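PDB 3PE7: oligogalacturonate lyase from Yersinia enterocolitica subsp. enterocolitica, which probably cleaves short pectin-derived oligogalacturonates by beta-elimination in the cytoplasm, with a manganese ion bound in its seven-bladed beta-propeller. Local coordinates for residues 32-37 with 349-354; 58-63 with 82-87. All blocks are in the same frame, centred on the assembly; numbering follows the deposited sequence.

Contact 1: residues 32-37 with 349-354. With MN (manganese (II) ion), chain B; ACT (acetate ion), chain E.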
ATOM      1  N   THR A  32      -9.060  14.654   9.886  1.00  8.74           N
ATOM      2  CA  THR A  32      -8.224  13.497   9.554  1.00  8.99           C
ATOM      3  C   THR A  32      -8.343  13.148   8.077  1.00  9.41           C
ATOM      4  O   THR A  32      -9.428  12.838   7.590  1.00  9.67           O
ATOM      5  CB  THR A  32      -8.585  12.278  10.435  1.00  9.11           C
ATOM      6  OG1 THR A  32      -8.251  12.596  11.789  1.00  8.81           O
ATOM      7  CG2 THR A  32      -7.836  11.011   9.984  1.00  8.60           C
ATOM      8  N   CYS A  33      -7.217  13.246   7.363  1.00  9.32           N
ATOM      9  CA  CYS A  33      -7.132  12.832   5.958  1.00  9.59           C
ATOM     10  C   CYS A  33      -5.866  11.997   5.788  1.00  9.08           C
ATOM     11  O   CYS A  33      -4.845  12.243   6.441  1.00  9.67           O
ATOM     12  CB  CYS A  33      -7.045  14.048   5.028  1.00  9.75           C
ATOM     13  SG  CYS A  33      -8.495  15.144   5.116  1.00 10.64           S
ATOM     14  N   HIS A  34      -5.918  11.009   4.916  1.00  8.58           N
ATOM     15  CA  HIS A  34      -4.740  10.173   4.726  1.00  8.07           C
ATOM     16  C   HIS A  34      -4.676   9.648   3.310  1.00  8.39           C
ATOM     17  O   HIS A  34      -5.693   9.519   2.629  1.00  8.54           O
ATOM     18  CB  HIS A  34      -4.759   8.976   5.696  1.00  8.31           C
ATOM     19  CG  HIS A  34      -5.877   8.025   5.414  1.00  8.16           C
ATOM     20  ND1 HIS A  34      -5.760   6.995   4.503  1.00  7.80           N
ATOM     21  CD2 HIS A  34      -7.159   8.002   5.853  1.00  7.92           C
ATOM     22  CE1 HIS A  34      -6.911   6.340   4.441  1.00  8.64           C
ATOM     23  NE2 HIS A  34      -7.779   6.940   5.239  1.00  9.11           N
ATOM     24  N   ARG A  35      -3.462   9.340   2.864  1.00  8.87           N
ATOM     25  CA  ARG A  35      -3.304   8.718   1.551  1.00  9.32           C
ATOM     26  C   ARG A  35      -3.640   7.227   1.606  1.00  9.50           C
ATOM     27  O   ARG A  35      -3.716   6.645   2.690  1.00  9.05           O
ATOM     28  CB  ARG A  35      -1.872   8.953   1.075  1.00  9.88           C
ATOM     29  CG  ARG A  35      -0.916   8.055   1.804  1.00 12.30           C
ATOM     30  CD  ARG A  35      -0.716   6.839   0.880  1.00 20.31           C
ATOM     31  NE  ARG A  35       0.382   7.229   0.085  1.00 14.54           N
ATOM     32  CZ  ARG A  35       0.699   6.939  -1.169  1.00 11.63           C
ATOM     33  NH1 ARG A  35      -0.010   6.155  -2.001  1.00  9.64           N
ATOM     34  NH2 ARG A  35       1.811   7.512  -1.575  1.00 10.19           N
ATOM     35  N   ASN A  36      -3.825   6.587   0.445  1.00  9.27           N
ATOM     36  CA  ASN A  36      -4.108   5.150   0.391  1.00  9.55           C
ATOM     37  C   ASN A  36      -2.834   4.306   0.549  1.00  8.82           C
ATOM     38  O   ASN A  36      -1.738   4.861   0.722  1.00  9.08           O
ATOM     39  CB  ASN A  36      -4.882   4.794  -0.901  1.00  8.46           C
ATOM     40  CG  ASN A  36      -4.011   4.833  -2.170  1.00 10.14           C
ATOM     41  OD1 ASN A  36      -4.392   4.268  -3.208  1.00 10.28           O
ATOM     42  ND2 ASN A  36      -2.878   5.501  -2.106  1.00  7.87           N
ATOM     43  N   TYR A  37      -2.952   2.985   0.493  1.00  9.72           N
ATOM     44  CA  TYR A  37      -1.759   2.151   0.540  1.00  9.85           C
ATOM     45  C   TYR A  37      -0.849   2.451  -0.668  1.00 10.62           C
ATOM     46  O   TYR A  37      -1.333   2.685  -1.788  1.00 10.07           O
ATOM     47  CB  TYR A  37      -2.125   0.665   0.612  1.00 10.73           C
ATOM     48  CG  TYR A  37      -2.657   0.214   1.955  1.00 11.71           C
ATOM     49  CD1 TYR A  37      -2.154   0.738   3.151  1.00 13.23           C
ATOM     50  CD2 TYR A  37      -3.621  -0.790   2.031  1.00 13.54           C
ATOM     51  CE1 TYR A  37      -2.637   0.280   4.403  1.00 14.07           C
ATOM     52  CE2 TYR A  37      -4.097  -1.249   3.253  1.00 14.65           C
ATOM     53  CZ  TYR A  37      -3.608  -0.717   4.429  1.00 15.40           C
ATOM     54  OH  TYR A  37      -4.100  -1.180   5.635  1.00 17.58           O
ATOM     55  N   ARG A 349      -4.488   1.590  12.917  1.00 13.14           N
ATOM     56  CA  ARG A 349      -3.051   1.482  13.131  1.00 14.30           C
ATOM     57  C   ARG A 349      -2.240   1.801  11.881  1.00 13.97           C
ATOM     58  O   ARG A 349      -1.016   1.704  11.925  1.00 16.31           O
ATOM     59  CB  ARG A 349      -2.672   0.067  13.604  1.00 15.66           C
ATOM     60  CG  ARG A 349      -3.557  -0.538  14.700  1.00 19.86           C
ATOM     61  CD  ARG A 349      -3.601   0.327  15.902  1.00 25.48           C
ATOM     62  NE  ARG A 349      -4.278  -0.292  17.042  1.00 28.29           N
ATOM     63  CZ  ARG A 349      -3.667  -0.679  18.158  1.00 30.55           C
ATOM     64  NH1 ARG A 349      -2.351  -0.522  18.296  1.00 30.80           N
ATOM     65  NH2 ARG A 349      -4.379  -1.212  19.145  1.00 30.12           N
ATOM     66  N   GLN A 350      -2.899   2.164  10.782  1.00 12.05           N
ATOM     67  CA  GLN A 350      -2.183   2.520   9.547  1.00 10.64           C
ATOM     68  C   GLN A 350      -2.276   3.996   9.227  1.00 10.15           C
ATOM     69  O   GLN A 350      -1.514   4.505   8.399  1.00  9.79           O
ATOM     70  CB  GLN A 350      -2.732   1.719   8.343  1.00 10.17           C
ATOM     71  CG  GLN A 350      -2.400   0.215   8.352  1.00 11.05           C
ATOM     72  CD  GLN A 350      -0.928  -0.079   8.182  1.00 11.18           C
ATOM     73  OE1 GLN A 350      -0.252   0.492   7.300  1.00  9.84           O
ATOM     74  NE2 GLN A 350      -0.406  -0.992   9.016  1.00 11.80           N
ATOM     75  N   VAL A 351      -3.218   4.686   9.871  1.00  8.94           N
ATOM     76  CA  VAL A 351      -3.579   6.041   9.434  1.00  8.22           C
ATOM     77  C   VAL A 351      -2.408   7.055   9.491  1.00  8.71           C
ATOM     78  O   VAL A 351      -2.307   7.930   8.628  1.00  8.48           O
ATOM     79  CB  VAL A 351      -4.833   6.534  10.167  1.00  9.07           C
ATOM     80  CG1 VAL A 351      -4.544   6.849  11.640  1.00  8.50           C
ATOM     81  CG2 VAL A 351      -5.436   7.735   9.464  1.00  7.89           C
ATOM     82  N   THR A 352      -1.513   6.908  10.476  1.00  7.90           N
ATOM     83  CA  THR A 352      -0.367   7.815  10.568  1.00  8.69           C
ATOM     84  C   THR A 352       0.871   7.294   9.850  1.00  8.08           C
ATOM     85  O   THR A 352       1.913   7.939   9.909  1.00  8.82           O
ATOM     86  CB  THR A 352       0.017   8.123  12.040  1.00  7.78           C
ATOM     87  OG1 THR A 352       0.099   6.901  12.776  1.00  9.41           O
ATOM     88  CG2 THR A 352      -1.037   9.048  12.690  1.00  9.67           C
ATOM     89  N   HIS A 353       0.763   6.141   9.168  1.00  7.78           N
ATOM     90  CA  HIS A 353       1.894   5.639   8.364  1.00  8.82           C
ATOM     91  C   HIS A 353       2.155   6.571   7.176  1.00  7.96           C
ATOM     92  O   HIS A 353       1.239   6.872   6.428  1.00  9.20           O
ATOM     93  CB  HIS A 353       1.620   4.218   7.877  1.00  7.93           C
ATOM     94  CG  HIS A 353       1.740   3.187   8.951  1.00  8.16           C
ATOM     95  ND1 HIS A 353       1.932   1.847   8.679  1.00  9.30           N
ATOM     96  CD2 HIS A 353       1.708   3.302  10.301  1.00  8.05           C
ATOM     97  CE1 HIS A 353       2.018   1.185   9.819  1.00  8.97           C
ATOM     98  NE2 HIS A 353       1.893   2.043  10.817  1.00 10.22           N
ATOM     99  N   PRO A 354       3.408   7.032   7.006  1.00  8.78           N
ATOM    100  CA  PRO A 354       3.646   7.938   5.868  1.00  7.23           C
ATOM    101  C   PRO A 354       3.344   7.299   4.509  1.00  7.48           C
ATOM    102  O   PRO A 354       2.783   7.966   3.637  1.00  7.56           O
ATOM    103  CB  PRO A 354       5.130   8.302   6.004  1.00  8.12           C
ATOM    104  CG  PRO A 354       5.385   8.189   7.530  1.00  8.22           C
ATOM    105  CD  PRO A 354       4.545   7.010   7.956  1.00  8.29           C
TER
HETATM  106 MN    MN B 389       1.822   0.740   6.853  1.00  7.45          MN
HETATM  107  C   ACT E 392       2.073  -1.730   6.567  1.00 19.53           C
HETATM  108  O   ACT E 392       2.339  -1.240   7.723  1.00 18.31           O
HETATM  109  OXT ACT E 392       1.770  -0.935   5.596  1.00 18.10           O
HETATM  110  CH3 ACT E 392       2.097  -3.206   6.353  1.00 20.49           C
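Val351 packs against His34 where the loop 349-354 passes strand 33-34, and this is the buried end of the contact. Its CG2 methyl lies 4.0 Å from CD2 of the imidazole and about as far from CB, the two side chains crossing at about a right angle. The methyl of Thr32, CG2, meets the same branch at 4.1 Å, so one valine methyl serves both residues. The imidazole is fixed at both nitrogens: ND1 donates to Arg35 O at 2.8 Å, nearly straight at 164° but from above the carbonyl plane, and NE2 bonds to Thr83 OG1. Arg35 brings CG near Pro354 O, while its guanidinium turns to Ser357 and Leu366.

Toward the metal the residues become partly exposed, though the closest approach is here. Tyr37 puts its OH 3.5 Å from Gln350 CG, which lies in the ring plane at the edge, and the amide stands 70° from that ring. The glutamine chain bends at chi2 (-67°), which turns CD back, and OE1 binds the manganese ion at 2.1 Å, while NE2 donates to O of an acetate that itself chelates the metal. A type I turn from Gln350 to His353, closed by His353 N to Gln350 O, brings His353 ND1 to the ion as well. With His287 and His355 completing the protein ligands, this is the three-histidine, one-glutamine manganese site of the lyase's propeller.

Contact 2: residues 58-63 with 82-87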
ATOM      1  N   GLY A  58     -17.889  13.203   8.357  1.00 11.51           N
ATOM      2  CA  GLY A  58     -18.064  12.528   9.663  1.00 11.62           C
ATOM      3  C   GLY A  58     -17.238  11.256   9.737  1.00 11.78           C
ATOM      4  O   GLY A  58     -16.227  11.217  10.453  1.00 11.07           O
ATOM      5  N   PRO A  59     -17.640  10.226   8.970  1.00 11.29           N
ATOM      6  CA  PRO A  59     -16.776   9.050   8.902  1.00 10.87           C
ATOM      7  C   PRO A  59     -15.648   9.278   7.901  1.00 10.55           C
ATOM      8  O   PRO A  59     -15.512  10.370   7.377  1.00 10.42           O
ATOM      9  CB  PRO A  59     -17.700   7.940   8.412  1.00 11.73           C
ATOM     10  CG  PRO A  59     -18.822   8.630   7.711  1.00 12.64           C
ATOM     11  CD  PRO A  59     -18.836  10.102   8.112  1.00 11.39           C
ATOM     12  N   TRP A  60     -14.818   8.265   7.697  1.00 10.19           N
ATOM     13  CA  TRP A  60     -13.755   8.345   6.682  1.00  9.53           C
ATOM     14  C   TRP A  60     -14.284   7.825   5.353  1.00  9.01           C
ATOM     15  O   TRP A  60     -14.731   6.673   5.257  1.00 10.12           O
ATOM     16  CB  TRP A  60     -12.541   7.525   7.132  1.00  9.32           C
ATOM     17  CG  TRP A  60     -11.935   7.971   8.457  1.00  8.79           C
ATOM     18  CD1 TRP A  60     -12.417   8.940   9.316  1.00  8.69           C
ATOM     19  CD2 TRP A  60     -10.756   7.452   9.070  1.00  9.87           C
ATOM     20  NE1 TRP A  60     -11.582   9.051  10.416  1.00  9.32           N
ATOM     21  CE2 TRP A  60     -10.570   8.136  10.295  1.00  9.72           C
ATOM     22  CE3 TRP A  60      -9.829   6.467   8.708  1.00 10.63           C
ATOM     23  CZ2 TRP A  60      -9.491   7.863  11.154  1.00  9.28           C
ATOM     24  CZ3 TRP A  60      -8.780   6.186   9.560  1.00 10.84           C
ATOM     25  CH2 TRP A  60      -8.619   6.873  10.775  1.00 10.81           C
ATOM     26  N   ASN A  61     -14.226   8.679   4.332  1.00  9.35           N
ATOM     27  CA  ASN A  61     -14.728   8.350   2.995  1.00  8.61           C
ATOM     28  C   ASN A  61     -13.696   8.702   1.932  1.00  9.53           C
ATOM     29  O   ASN A  61     -12.699   9.365   2.224  1.00  9.05           O
ATOM     30  CB  ASN A  61     -15.989   9.153   2.700  1.00  9.87           C
ATOM     31  CG  ASN A  61     -17.145   8.796   3.631  1.00  8.82           C
ATOM     32  OD1 ASN A  61     -17.643   7.652   3.632  1.00 12.47           O
ATOM     33  ND2 ASN A  61     -17.595   9.766   4.383  1.00  8.88           N
ATOM     34  N   TYR A  62     -13.921   8.233   0.697  1.00  8.58           N
ATOM     35  CA  TYR A  62     -13.028   8.618  -0.402  1.00  8.98           C
ATOM     36  C   TYR A  62     -13.358   9.962  -1.020  1.00  9.32           C
ATOM     37  O   TYR A  62     -14.535  10.330  -1.144  1.00 10.17           O
ATOM     38  CB  TYR A  62     -13.033   7.544  -1.501  1.00  8.67           C
ATOM     39  CG  TYR A  62     -12.242   6.318  -1.143  1.00  8.02           C
ATOM     40  CD1 TYR A  62     -10.847   6.321  -1.237  1.00  8.08           C
ATOM     41  CD2 TYR A  62     -12.879   5.151  -0.721  1.00  7.31           C
ATOM     42  CE1 TYR A  62     -10.098   5.182  -0.916  1.00  7.78           C
ATOM     43  CE2 TYR A  62     -12.146   4.023  -0.402  1.00  8.38           C
ATOM     44  CZ  TYR A  62     -10.775   4.040  -0.513  1.00  7.51           C
ATOM     45  OH  TYR A  62     -10.079   2.914  -0.169  1.00  9.66           O
ATOM     46  N   TYR A  63     -12.298  10.673  -1.429  1.00  9.32           N
ATOM     47  CA  TYR A  63     -12.380  11.950  -2.121  1.00  9.39           C
ATOM     48  C   TYR A  63     -11.445  11.944  -3.311  1.00  9.55           C
ATOM     49  O   TYR A  63     -10.448  11.232  -3.299  1.00  9.57           O
ATOM     50  CB  TYR A  63     -11.976  13.097  -1.181  1.00 10.20           C
ATOM     51  CG  TYR A  63     -12.964  13.304  -0.074  1.00 10.31           C
ATOM     52  CD1 TYR A  63     -13.917  14.321  -0.144  1.00 11.43           C
ATOM     53  CD2 TYR A  63     -12.964  12.470   1.044  1.00 12.08           C
ATOM     54  CE1 TYR A  63     -14.871  14.484   0.877  1.00 11.11           C
ATOM     55  CE2 TYR A  63     -13.908  12.620   2.058  1.00 11.55           C
ATOM     56  CZ  TYR A  63     -14.847  13.640   1.970  1.00 12.27           C
ATOM     57  OH  TYR A  63     -15.778  13.788   2.975  1.00 12.82           O
ATOM     58  N   ASN A  82     -13.454   1.157   3.695  1.00 12.25           N
ATOM     59  CA  ASN A  82     -12.037   0.973   3.964  1.00 11.21           C
ATOM     60  C   ASN A  82     -11.334   1.929   3.020  1.00 10.21           C
ATOM     61  O   ASN A  82     -11.325   1.715   1.807  1.00  9.87           O
ATOM     62  CB  ASN A  82     -11.601  -0.462   3.702  1.00 11.53           C
ATOM     63  CG  ASN A  82     -10.119  -0.671   3.914  1.00 14.06           C
ATOM     64  OD1 ASN A  82      -9.285   0.127   3.462  1.00 12.97           O
ATOM     65  ND2 ASN A  82      -9.773  -1.773   4.587  1.00 15.66           N
ATOM     66  N   THR A  83     -10.787   2.994   3.591  1.00 10.42           N
ATOM     67  CA  THR A  83     -10.196   4.079   2.812  1.00  9.46           C
ATOM     68  C   THR A  83      -8.718   3.848   2.478  1.00  9.34           C
ATOM     69  O   THR A  83      -8.043   4.737   1.923  1.00  9.76           O
ATOM     70  CB  THR A  83     -10.387   5.460   3.487  1.00  9.91           C
ATOM     71  OG1 THR A  83      -9.967   5.394   4.862  1.00 10.38           O
ATOM     72  CG2 THR A  83     -11.865   5.881   3.400  1.00  9.29           C
ATOM     73  N   PHE A  84      -8.215   2.655   2.772  1.00  9.10           N
ATOM     74  CA  PHE A  84      -6.805   2.391   2.513  1.00  9.14           C
ATOM     75  C   PHE A  84      -6.583   1.546   1.270  1.00  9.12           C
ATOM     76  O   PHE A  84      -5.635   1.774   0.519  1.00  8.35           O
ATOM     77  CB  PHE A  84      -6.148   1.709   3.729  1.00  8.10           C
ATOM     78  CG  PHE A  84      -6.041   2.623   4.913  1.00  9.51           C
ATOM     79  CD1 PHE A  84      -7.155   2.839   5.740  1.00 10.44           C
ATOM     80  CD2 PHE A  84      -4.855   3.295   5.183  1.00  9.88           C
ATOM     81  CE1 PHE A  84      -7.063   3.695   6.828  1.00 10.92           C
ATOM     82  CE2 PHE A  84      -4.756   4.148   6.263  1.00 10.26           C
ATOM     83  CZ  PHE A  84      -5.853   4.350   7.078  1.00 10.79           C
ATOM     84  N   GLY A  85      -7.460   0.569   1.063  1.00  9.32           N
ATOM     85  CA  GLY A  85      -7.232  -0.427   0.017  1.00  9.79           C
ATOM     86  C   GLY A  85      -7.641   0.004  -1.382  1.00  9.78           C
ATOM     87  O   GLY A  85      -7.396  -0.735  -2.341  1.00 10.95           O
ATOM     88  N   GLY A  86      -8.267   1.172  -1.500  1.00 10.11           N
ATOM     89  CA  GLY A  86      -8.902   1.590  -2.758  1.00 10.03           C
ATOM     90  C   GLY A  86      -7.894   1.990  -3.810  1.00 10.49           C
ATOM     91  O   GLY A  86      -6.793   2.416  -3.486  1.00 11.25           O
ATOM     92  N   PHE A  87      -8.287   1.846  -5.075  1.00  9.79           N
ATOM     93  CA  PHE A  87      -7.408   2.208  -6.185  1.00 10.20           C
ATOM     94  C   PHE A  87      -8.206   2.720  -7.379  1.00 10.78           C
ATOM     95  O   PHE A  87      -9.387   2.400  -7.558  1.00 10.85           O
ATOM     96  CB  PHE A  87      -6.525   1.026  -6.583  1.00 10.30           C
ATOM     97  CG  PHE A  87      -7.285  -0.187  -7.065  1.00 10.38           C
ATOM     98  CD1 PHE A  87      -7.540  -0.370  -8.425  1.00 11.21           C
ATOM     99  CD2 PHE A  87      -7.728  -1.151  -6.162  1.00 12.34           C
ATOM    100  CE1 PHE A  87      -8.243  -1.517  -8.879  1.00 11.33           C
ATOM    101  CE2 PHE A  87      -8.423  -2.306  -6.599  1.00 11.00           C
ATOM    102  CZ  PHE A  87      -8.685  -2.489  -7.950  1.00 11.67           C
TER
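An Asx turn opens the loop 82-87, which leads into strand 87-88 of the next antiparallel sheet of the propeller and packs against the start of strand 61-66. Asn82 OD1 accepts from Phe84 N at 2.8 Å, in the carbonyl plane, and from Gly85 N, which lies above that plane. Into this curled backbone reaches Tyr62. Its OH donates to Asn82 O at 2.6 Å, on a lone pair, and accepts a weak bond from Gly86 N at 2.8 Å, bent to 123°. Gly86 has no side chain, and a CB there would collide with that hydroxyl. Over one face of the tyrosine ring sits Thr83 CG2, a CH-pi contact 4.3 Å from the centroid. The same methyl lies 3.5 Å from Trp60 O, wedged between strand backbone and ring. Beyond it the indole brings CZ3 to within 4.1 Å of Phe84 CE1, an edge-to-edge meeting, while its NE1 bonds to Glu346. A chi1 of 50° sets Thr83 OG1, the partner of His34, between the backbone N and carbonyl carbon. The tyrosine hydroxyl, as both donor and acceptor, thus ties strand 61-66 to two main-chain groups of the loop, firmly at Asn82 O and weakly at Gly86 N, its proton committed to the former.

How the contacts relate
Both contacts are mainly buried and reach the same five-stranded sheet, contact 1 at its outermost strand 33-34 and contact 2 at strand 61-66. Loop 82-87 joins them: besides the Thr83 bond to His34, Tyr37 N probably bonds to Phe84 O, and the Phe84 ring stacks with His34 and meets Tyr37. Their chemistry follows their place. Contact 1, nearer the centre of the chain, passes from apolar packing to metal coordination and is closed across the segments without direct hydrogen bonds. Contact 2, lying farther out, relies on a tyrosine hydroxyl binding main-chain groups. Its Phe84 side chain comes within about 4 Å of that of the ligand Gln350, which puts this part of contact 2 in the second shell of the manganese site.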